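Local coordinates for protein myosin regulatory light chain, striated adductor muscle (Argopecten irradians, PDB 1WDC) that serves as the calcium-binding regulatory light chain of molluscan muscle myosin, responsible for calcium-dependent binding and calcium-dependent Mg-ATPase activity, at residues K130-E135 against V142-M147; N91-F96 against K102-E107. One frame throughout, in Å; residues are numbered along the deposited sequence.

Contact 1: residues K130-E135 against V142-M147; sequences KEAPVE and VKFTAM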
ATOM      1  N   LYS B 130     -12.717 -10.470  13.387  1.00 47.34           N
ATOM      2  CA  LYS B 130     -13.453 -11.504  14.129  1.00 50.00           C
ATOM      3  C   LYS B 130     -12.767 -12.879  13.991  1.00 50.17           C
ATOM      4  O   LYS B 130     -12.715 -13.672  14.944  1.00 48.86           O
ATOM      5  CB  LYS B 130     -14.904 -11.577  13.604  1.00 55.31           C
ATOM      6  CG  LYS B 130     -15.909 -12.325  14.495  1.00 57.16           C
ATOM      7  CD  LYS B 130     -17.358 -11.973  14.136  1.00 57.83           C
ATOM      8  CE  LYS B 130     -18.345 -12.538  15.163  1.00 57.37           C
ATOM      9  NZ  LYS B 130     -19.435 -13.368  14.539  1.00 60.52           N
ATOM     10  N   GLU B 131     -12.130 -13.097  12.842  1.00 50.09           N
ATOM     11  CA  GLU B 131     -11.603 -14.407  12.507  1.00 50.29           C
ATOM     12  C   GLU B 131     -10.075 -14.551  12.637  1.00 46.34           C
ATOM     13  O   GLU B 131      -9.572 -15.658  12.873  1.00 42.74           O
ATOM     14  CB  GLU B 131     -12.064 -14.766  11.097  1.00 53.72           C
ATOM     15  CG  GLU B 131     -12.810 -16.103  11.013  1.00 61.17           C
ATOM     16  CD  GLU B 131     -13.938 -16.245  12.045  1.00 66.20           C
ATOM     17  OE1 GLU B 131     -14.753 -15.301  12.194  1.00 69.47           O
ATOM     18  OE2 GLU B 131     -14.023 -17.319  12.687  1.00 68.84           O
ATOM     19  N   ALA B 132      -9.403 -13.402  12.739  1.00 42.56           N
ATOM     20  CA  ALA B 132      -7.957 -13.271  12.525  1.00 36.31           C
ATOM     21  C   ALA B 132      -7.076 -13.873  13.641  1.00 32.75           C
ATOM     22  O   ALA B 132      -7.354 -13.703  14.839  1.00 33.04           O
ATOM     23  CB  ALA B 132      -7.610 -11.802  12.325  1.00 32.92           C
ATOM     24  N   PRO B 133      -5.976 -14.553  13.254  1.00 27.97           N
ATOM     25  CA  PRO B 133      -5.019 -15.035  14.241  1.00 27.24           C
ATOM     26  C   PRO B 133      -4.119 -13.871  14.771  1.00 30.53           C
ATOM     27  O   PRO B 133      -3.282 -13.343  14.027  1.00 29.15           O
ATOM     28  CB  PRO B 133      -4.232 -16.075  13.451  1.00 24.10           C
ATOM     29  CG  PRO B 133      -4.393 -15.645  11.974  1.00 23.91           C
ATOM     30  CD  PRO B 133      -5.348 -14.500  11.925  1.00 23.49           C
ATOM     31  N   VAL B 134      -4.465 -13.362  15.966  1.00 29.91           N
ATOM     32  CA  VAL B 134      -3.745 -12.292  16.671  1.00 31.82           C
ATOM     33  C   VAL B 134      -3.307 -12.749  18.076  1.00 33.96           C
ATOM     34  O   VAL B 134      -4.084 -13.387  18.791  1.00 33.97           O
ATOM     35  CB  VAL B 134      -4.619 -11.052  16.809  1.00 29.89           C
ATOM     36  CG1 VAL B 134      -3.848  -9.942  17.467  1.00 33.16           C
ATOM     37  CG2 VAL B 134      -5.086 -10.600  15.455  1.00 34.26           C
ATOM     38  N   GLU B 135      -2.012 -12.573  18.380  1.00 36.79           N
ATOM     39  CA  GLU B 135      -1.403 -12.961  19.670  1.00 34.27           C
ATOM     40  C   GLU B 135      -0.302 -11.998  20.064  1.00 32.10           C
ATOM     41  O   GLU B 135       0.639 -11.797  19.312  1.00 32.96           O
ATOM     42  CB  GLU B 135      -0.789 -14.360  19.609  1.00 34.86           C
ATOM     43  CG  GLU B 135      -0.021 -14.720  20.873  1.00 40.59           C
ATOM     44  CD  GLU B 135      -0.487 -16.023  21.531  1.00 45.95           C
ATOM     45  OE1 GLU B 135      -1.502 -16.019  22.284  1.00 45.65           O
ATOM     46  OE2 GLU B 135       0.223 -17.040  21.361  1.00 45.69           O
ATOM     47  N   VAL B 142       0.619 -15.212   7.744  1.00 23.37           N
ATOM     48  CA  VAL B 142       0.881 -16.438   7.028  1.00 23.27           C
ATOM     49  C   VAL B 142      -0.316 -17.346   7.285  1.00 28.90           C
ATOM     50  O   VAL B 142      -0.899 -17.885   6.346  1.00 29.15           O
ATOM     51  CB  VAL B 142       2.184 -17.117   7.475  1.00 22.59           C
ATOM     52  CG1 VAL B 142       2.370 -18.376   6.720  1.00 21.87           C
ATOM     53  CG2 VAL B 142       3.368 -16.233   7.204  1.00 18.66           C
ATOM     54  N   LYS B 143      -0.812 -17.329   8.521  1.00 29.65           N
ATOM     55  CA  LYS B 143      -1.889 -18.219   8.901  1.00 29.22           C
ATOM     56  C   LYS B 143      -3.178 -17.707   8.402  1.00 30.38           C
ATOM     57  O   LYS B 143      -4.073 -18.481   8.146  1.00 33.70           O
ATOM     58  CB  LYS B 143      -2.000 -18.369  10.410  1.00 37.09           C
ATOM     59  CG  LYS B 143      -1.582 -19.748  10.901  1.00 47.98           C
ATOM     60  CD  LYS B 143      -1.634 -20.815   9.752  1.00 54.66           C
ATOM     61  CE  LYS B 143      -0.253 -21.028   9.069  1.00 57.40           C
ATOM     62  NZ  LYS B 143      -0.328 -21.601   7.667  1.00 56.13           N
ATOM     63  N   PHE B 144      -3.349 -16.402   8.515  1.00 29.20           N
ATOM     64  CA  PHE B 144      -4.511 -15.747   7.959  1.00 28.12           C
ATOM     65  C   PHE B 144      -4.663 -16.026   6.442  1.00 30.82           C
ATOM     66  O   PHE B 144      -5.773 -16.205   5.944  1.00 30.41           O
ATOM     67  CB  PHE B 144      -4.415 -14.251   8.207  1.00 26.63           C
ATOM     68  CG  PHE B 144      -5.562 -13.478   7.633  1.00 25.19           C
ATOM     69  CD1 PHE B 144      -6.755 -13.365   8.329  1.00 24.32           C
ATOM     70  CD2 PHE B 144      -5.445 -12.841   6.396  1.00 22.46           C
ATOM     71  CE1 PHE B 144      -7.810 -12.615   7.804  1.00 26.36           C
ATOM     72  CE2 PHE B 144      -6.490 -12.101   5.878  1.00 23.05           C
ATOM     73  CZ  PHE B 144      -7.668 -11.984   6.578  1.00 23.59           C
ATOM     74  N   THR B 145      -3.565 -16.000   5.699  1.00 30.75           N
ATOM     75  CA  THR B 145      -3.625 -16.293   4.275  1.00 28.73           C
ATOM     76  C   THR B 145      -4.113 -17.720   4.000  1.00 31.24           C
ATOM     77  O   THR B 145      -5.010 -17.900   3.179  1.00 34.50           O
ATOM     78  CB  THR B 145      -2.258 -16.065   3.612  1.00 27.06           C
ATOM     79  OG1 THR B 145      -1.866 -14.692   3.782  1.00 24.33           O
ATOM     80  CG2 THR B 145      -2.324 -16.392   2.144  1.00 25.73           C
ATOM     81  N   ALA B 146      -3.545 -18.718   4.686  1.00 30.03           N
ATOM     82  CA  ALA B 146      -4.060 -20.084   4.652  1.00 29.00           C
ATOM     83  C   ALA B 146      -5.571 -20.174   4.972  1.00 31.80           C
ATOM     84  O   ALA B 146      -6.336 -20.706   4.182  1.00 34.26           O
ATOM     85  CB  ALA B 146      -3.268 -20.942   5.601  1.00 26.92           C
ATOM     86  N   MET B 147      -5.999 -19.529   6.054  1.00 32.51           N
ATOM     87  CA  MET B 147      -7.405 -19.408   6.424  1.00 34.38           C
ATOM     88  C   MET B 147      -8.250 -18.811   5.317  1.00 37.45           C
ATOM     89  O   MET B 147      -9.399 -19.195   5.137  1.00 41.49           O
ATOM     90  CB  MET B 147      -7.556 -18.532   7.671  1.00 34.31           C
ATOM     91  CG  MET B 147      -8.896 -17.803   7.767  1.00 41.42           C
ATOM     92  SD  MET B 147      -9.333 -17.267   9.452  1.00 55.08           S
ATOM     93  CE  MET B 147      -9.592 -15.557   9.170  1.00 51.75           C
TER

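Contact 2: residues N91-F96 against K102-E107; sequences NAFAMF and KKLNIE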
ATOM      1  N   ASN B  91       2.917 -12.881  -0.203  1.00 19.76           N
ATOM      2  CA  ASN B  91       3.906 -11.902  -0.619  1.00 19.15           C
ATOM      3  C   ASN B  91       3.443 -10.490  -0.568  1.00 18.52           C
ATOM      4  O   ASN B  91       4.275  -9.599  -0.458  1.00 23.66           O
ATOM      5  CB  ASN B  91       4.410 -12.184  -2.023  1.00 22.12           C
ATOM      6  CG  ASN B  91       5.303 -13.388  -2.082  1.00 28.56           C
ATOM      7  OD1 ASN B  91       5.539 -13.952  -3.148  1.00 36.44           O
ATOM      8  ND2 ASN B  91       5.782 -13.820  -0.933  1.00 33.59           N
ATOM      9  N   ALA B  92       2.146 -10.248  -0.767  1.00 18.66           N
ATOM     10  CA  ALA B  92       1.609  -8.893  -0.687  1.00 15.79           C
ATOM     11  C   ALA B  92       1.728  -8.371   0.731  1.00 19.14           C
ATOM     12  O   ALA B  92       2.063  -7.219   0.928  1.00 24.00           O
ATOM     13  CB  ALA B  92       0.140  -8.847  -1.141  1.00 13.94           C
ATOM     14  N   PHE B  93       1.403  -9.215   1.711  1.00 21.64           N
ATOM     15  CA  PHE B  93       1.508  -8.904   3.157  1.00 21.60           C
ATOM     16  C   PHE B  93       2.991  -8.648   3.553  1.00 22.85           C
ATOM     17  O   PHE B  93       3.308  -7.755   4.368  1.00 17.14           O
ATOM     18  CB  PHE B  93       0.965 -10.098   3.994  1.00 20.58           C
ATOM     19  CG  PHE B  93      -0.555 -10.088   4.246  1.00 21.02           C
ATOM     20  CD1 PHE B  93      -1.159  -9.090   5.017  1.00 15.63           C
ATOM     21  CD2 PHE B  93      -1.353 -11.156   3.831  1.00 19.24           C
ATOM     22  CE1 PHE B  93      -2.518  -9.157   5.381  1.00 15.13           C
ATOM     23  CE2 PHE B  93      -2.730 -11.221   4.198  1.00 14.29           C
ATOM     24  CZ  PHE B  93      -3.297 -10.220   4.971  1.00 17.23           C
ATOM     25  N   ALA B  94       3.867  -9.494   3.005  1.00 20.29           N
ATOM     26  CA  ALA B  94       5.288  -9.480   3.271  1.00 17.92           C
ATOM     27  C   ALA B  94       5.966  -8.209   2.812  1.00 23.24           C
ATOM     28  O   ALA B  94       6.911  -7.762   3.450  1.00 24.83           O
ATOM     29  CB  ALA B  94       5.926 -10.669   2.646  1.00 14.48           C
ATOM     30  N   MET B  95       5.387  -7.520   1.835  1.00 22.07           N
ATOM     31  CA  MET B  95       5.870  -6.178   1.493  1.00 24.18           C
ATOM     32  C   MET B  95       5.862  -5.222   2.686  1.00 25.28           C
ATOM     33  O   MET B  95       6.306  -4.078   2.585  1.00 29.11           O
ATOM     34  CB  MET B  95       5.007  -5.574   0.401  1.00 21.87           C
ATOM     35  CG  MET B  95       4.918  -6.429  -0.805  1.00 25.25           C
ATOM     36  SD  MET B  95       4.175  -5.437  -2.017  1.00 32.82           S
ATOM     37  CE  MET B  95       4.193  -6.531  -3.465  1.00 32.57           C
ATOM     38  N   PHE B  96       5.103  -5.576   3.709  1.00 24.35           N
ATOM     39  CA  PHE B  96       4.927  -4.664   4.824  1.00 22.32           C
ATOM     40  C   PHE B  96       5.652  -5.212   6.038  1.00 15.76           C
ATOM     41  O   PHE B  96       5.483  -4.711   7.121  1.00 19.28           O
ATOM     42  CB  PHE B  96       3.435  -4.494   5.111  1.00 20.19           C
ATOM     43  CG  PHE B  96       2.667  -3.897   3.970  1.00 18.88           C
ATOM     44  CD1 PHE B  96       2.140  -4.708   2.969  1.00 19.94           C
ATOM     45  CD2 PHE B  96       2.497  -2.524   3.871  1.00 14.35           C
ATOM     46  CE1 PHE B  96       1.460  -4.156   1.857  1.00 16.03           C
ATOM     47  CE2 PHE B  96       1.811  -1.959   2.767  1.00 17.43           C
ATOM     48  CZ  PHE B  96       1.297  -2.797   1.748  1.00 17.30           C
ATOM     49  N   LYS B 102       7.351 -12.424   9.674  1.00 32.24           N
ATOM     50  CA  LYS B 102       6.128 -13.170   9.362  1.00 29.29           C
ATOM     51  C   LYS B 102       4.945 -12.825  10.264  1.00 26.84           C
ATOM     52  O   LYS B 102       4.051 -13.649  10.470  1.00 29.65           O
ATOM     53  CB  LYS B 102       6.389 -14.677   9.376  1.00 30.16           C
ATOM     54  CG  LYS B 102       7.587 -15.175   8.523  1.00 35.10           C
ATOM     55  CD  LYS B 102       7.803 -14.368   7.248  1.00 44.04           C
ATOM     56  CE  LYS B 102       8.118 -15.263   6.067  1.00 51.33           C
ATOM     57  NZ  LYS B 102       6.862 -15.897   5.494  1.00 55.98           N
ATOM     58  N   LYS B 103       4.950 -11.605  10.805  1.00 21.76           N
ATOM     59  CA  LYS B 103       3.794 -11.049  11.515  1.00 18.87           C
ATOM     60  C   LYS B 103       3.755  -9.605  11.150  1.00 19.28           C
ATOM     61  O   LYS B 103       4.709  -9.097  10.565  1.00 21.03           O
ATOM     62  CB  LYS B 103       3.945 -11.116  13.026  1.00 21.22           C
ATOM     63  CG  LYS B 103       4.355 -12.440  13.524  1.00 27.22           C
ATOM     64  CD  LYS B 103       3.205 -13.153  14.177  1.00 33.94           C
ATOM     65  CE  LYS B 103       3.691 -14.501  14.613  1.00 34.16           C
ATOM     66  NZ  LYS B 103       4.553 -15.101  13.541  1.00 39.04           N
ATOM     67  N   LEU B 104       2.606  -8.988  11.409  1.00 18.43           N
ATOM     68  CA  LEU B 104       2.431  -7.542  11.344  1.00 20.08           C
ATOM     69  C   LEU B 104       1.808  -7.117  12.665  1.00 20.29           C
ATOM     70  O   LEU B 104       1.062  -7.865  13.264  1.00 23.09           O
ATOM     71  CB  LEU B 104       1.498  -7.168  10.187  1.00 23.27           C
ATOM     72  CG  LEU B 104       2.057  -7.237   8.758  1.00 26.18           C
ATOM     73  CD1 LEU B 104       1.020  -6.793   7.756  1.00 27.07           C
ATOM     74  CD2 LEU B 104       3.273  -6.342   8.637  1.00 25.82           C
ATOM     75  N   ASN B 105       2.196  -5.960  13.177  1.00 19.35           N
ATOM     76  CA  ASN B 105       1.643  -5.472  14.416  1.00 20.42           C
ATOM     77  C   ASN B 105       0.163  -5.318  14.163  1.00 21.44           C
ATOM     78  O   ASN B 105      -0.208  -4.841  13.116  1.00 24.10           O
ATOM     79  CB  ASN B 105       2.231  -4.108  14.717  1.00 28.25           C
ATOM     80  CG  ASN B 105       3.648  -4.172  15.314  1.00 35.18           C
ATOM     81  OD1 ASN B 105       4.234  -5.248  15.510  1.00 38.49           O
ATOM     82  ND2 ASN B 105       4.185  -3.003  15.638  1.00 39.23           N
ATOM     83  N   ILE B 106      -0.672  -5.595  15.145  1.00 18.98           N
ATOM     84  CA  ILE B 106      -2.096  -5.531  14.902  1.00 24.63           C
ATOM     85  C   ILE B 106      -2.566  -4.140  14.471  1.00 26.05           C
ATOM     86  O   ILE B 106      -3.351  -4.018  13.519  1.00 27.38           O
ATOM     87  CB  ILE B 106      -2.926  -6.009  16.148  1.00 26.97           C
ATOM     88  CG1 ILE B 106      -4.427  -6.171  15.774  1.00 22.73           C
ATOM     89  CG2 ILE B 106      -2.752  -5.024  17.293  1.00 26.95           C
ATOM     90  CD1 ILE B 106      -4.723  -7.014  14.509  1.00 14.94           C
ATOM     91  N   GLU B 107      -1.923  -3.102  15.010  1.00 26.07           N
ATOM     92  CA  GLU B 107      -2.379  -1.723  14.797  1.00 24.21           C
ATOM     93  C   GLU B 107      -2.016  -1.242  13.403  1.00 21.80           C
ATOM     94  O   GLU B 107      -2.706  -0.425  12.814  1.00 20.73           O
ATOM     95  CB  GLU B 107      -1.768  -0.761  15.829  1.00 27.40           C
ATOM     96  CG  GLU B 107      -1.138  -1.416  17.036  1.00 33.62           C
ATOM     97  CD  GLU B 107       0.285  -1.847  16.772  1.00 36.76           C
ATOM     98  OE1 GLU B 107       1.147  -0.965  16.497  1.00 44.94           O
ATOM     99  OE2 GLU B 107       0.535  -3.067  16.829  1.00 36.09           O
TER

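Contact 1: residues K130-E135 against V142-M147
Met147 reaches from helix 141-149 to Glu131. From CB the chain runs nearly extended through CG, with CG anti to the backbone N (chi1 152°), and this carries the sulfur across the gap. SD lies 3.8 Å from the carbonyl O of Glu131 and 4.0 Å from CG of Glu131. A bend at chi3 then brings the methyl CE to 3.6 Å from the carbonyl C of Glu131; its approach to CB of Glu131 is unusually short and its exact value doubtful. The two side chains cross at about a right angle. An unbranched, flexible methionine suits this place, since it can reach across and set its thioether against backbone and aliphatic carbon, while the carboxylate of Glu131 leads away. One turn earlier on the helix, Lys143 and Phe144 receive the rigid ring of Pro133: CD packs 3.8 Å from CB of Phe144 and touches the edge of the aromatic ring, while CG rests against CB of Lys143, whose ammonium end turns away. No hydrogen bond joins the segments. Helix 141-149 thus packs beside the end of helix 122-131 and the turn into strand 134-135, and the Phe144 ring meets that of Phe139 on strand 138-139.

Contact 2: residues N91-F96 against K102-E107
This is a buried, largely apolar packing contact inside the second EF-hand, where the exit of helix 86-94 faces the short strand 104-105 of the following loop. Leu104 carries one side of it alone: its two methyls part between Phe93 and Phe96, which stand about one turn apart on the other segment. The side-chain contacts are apolar. CD1 approaches CD1 of Phe93 at 4.2 Å, the two side chains crossing obliquely. CD2 takes the other direction, lying 4.0 Å from CB of Phe96 and only 3.1 Å from the carbonyl O of Phe96. With CG beside the backbone N (chi1 -75°), the side chain of Leu104 turns toward the helix end, and the fork at CG sends the methyls to different residues. A branched leucine fits here because one CG can serve two neighbours.

Phe96 offers mainly its CB and backbone, and its ring turns off toward Tyr108 and Leu112 of helix 106-115. The carbonyl O of Phe93 lies in the plane of that ring, at its edge, and also accepts the N-H of Phe96, N to O 2.9 Å, which ties the last turn together. Phe93 in turn lies against Tyr141, their ring planes at about 20°, and against Ile109, which Leu104 also touches. The backbone of Leu104 is bonded to Phe139, joining strand 104-105 to strand 138-139, consistent with the short sheet between paired EF-hands.

No hydrogen bond crosses between the segments, and the O of Phe96 faces a methyl there. Within this contact, cohesion rests mainly on burial of hydrocarbon, without any metal taking part.

How the contacts relate
Contacts 1 and 2 belong to the same half of the chain, with centres about 12 Å apart, and they touch directly. The Phe93 ring is a bridge: its CZ lies 3.7 Å from CD2 of Phe144, and its CD2 lies 3.6 Å from OG1 of Thr145, so the helix that forms one side of contact 1 also packs on Phe93 of contact 2. On the sheet side, CG2 of Val134 meets CD1 of Ile106 at 3.7 Å. Strand 138-139 runs between strands 104-105 and 134-135, antiparallel to each, consistent with the short sheet that joins paired EF-hand loops. Neither contact adjoins the magnesium site formed by Asp28, Asp30, Asp32, Phe34 and Asp39, which lies in the first EF-hand.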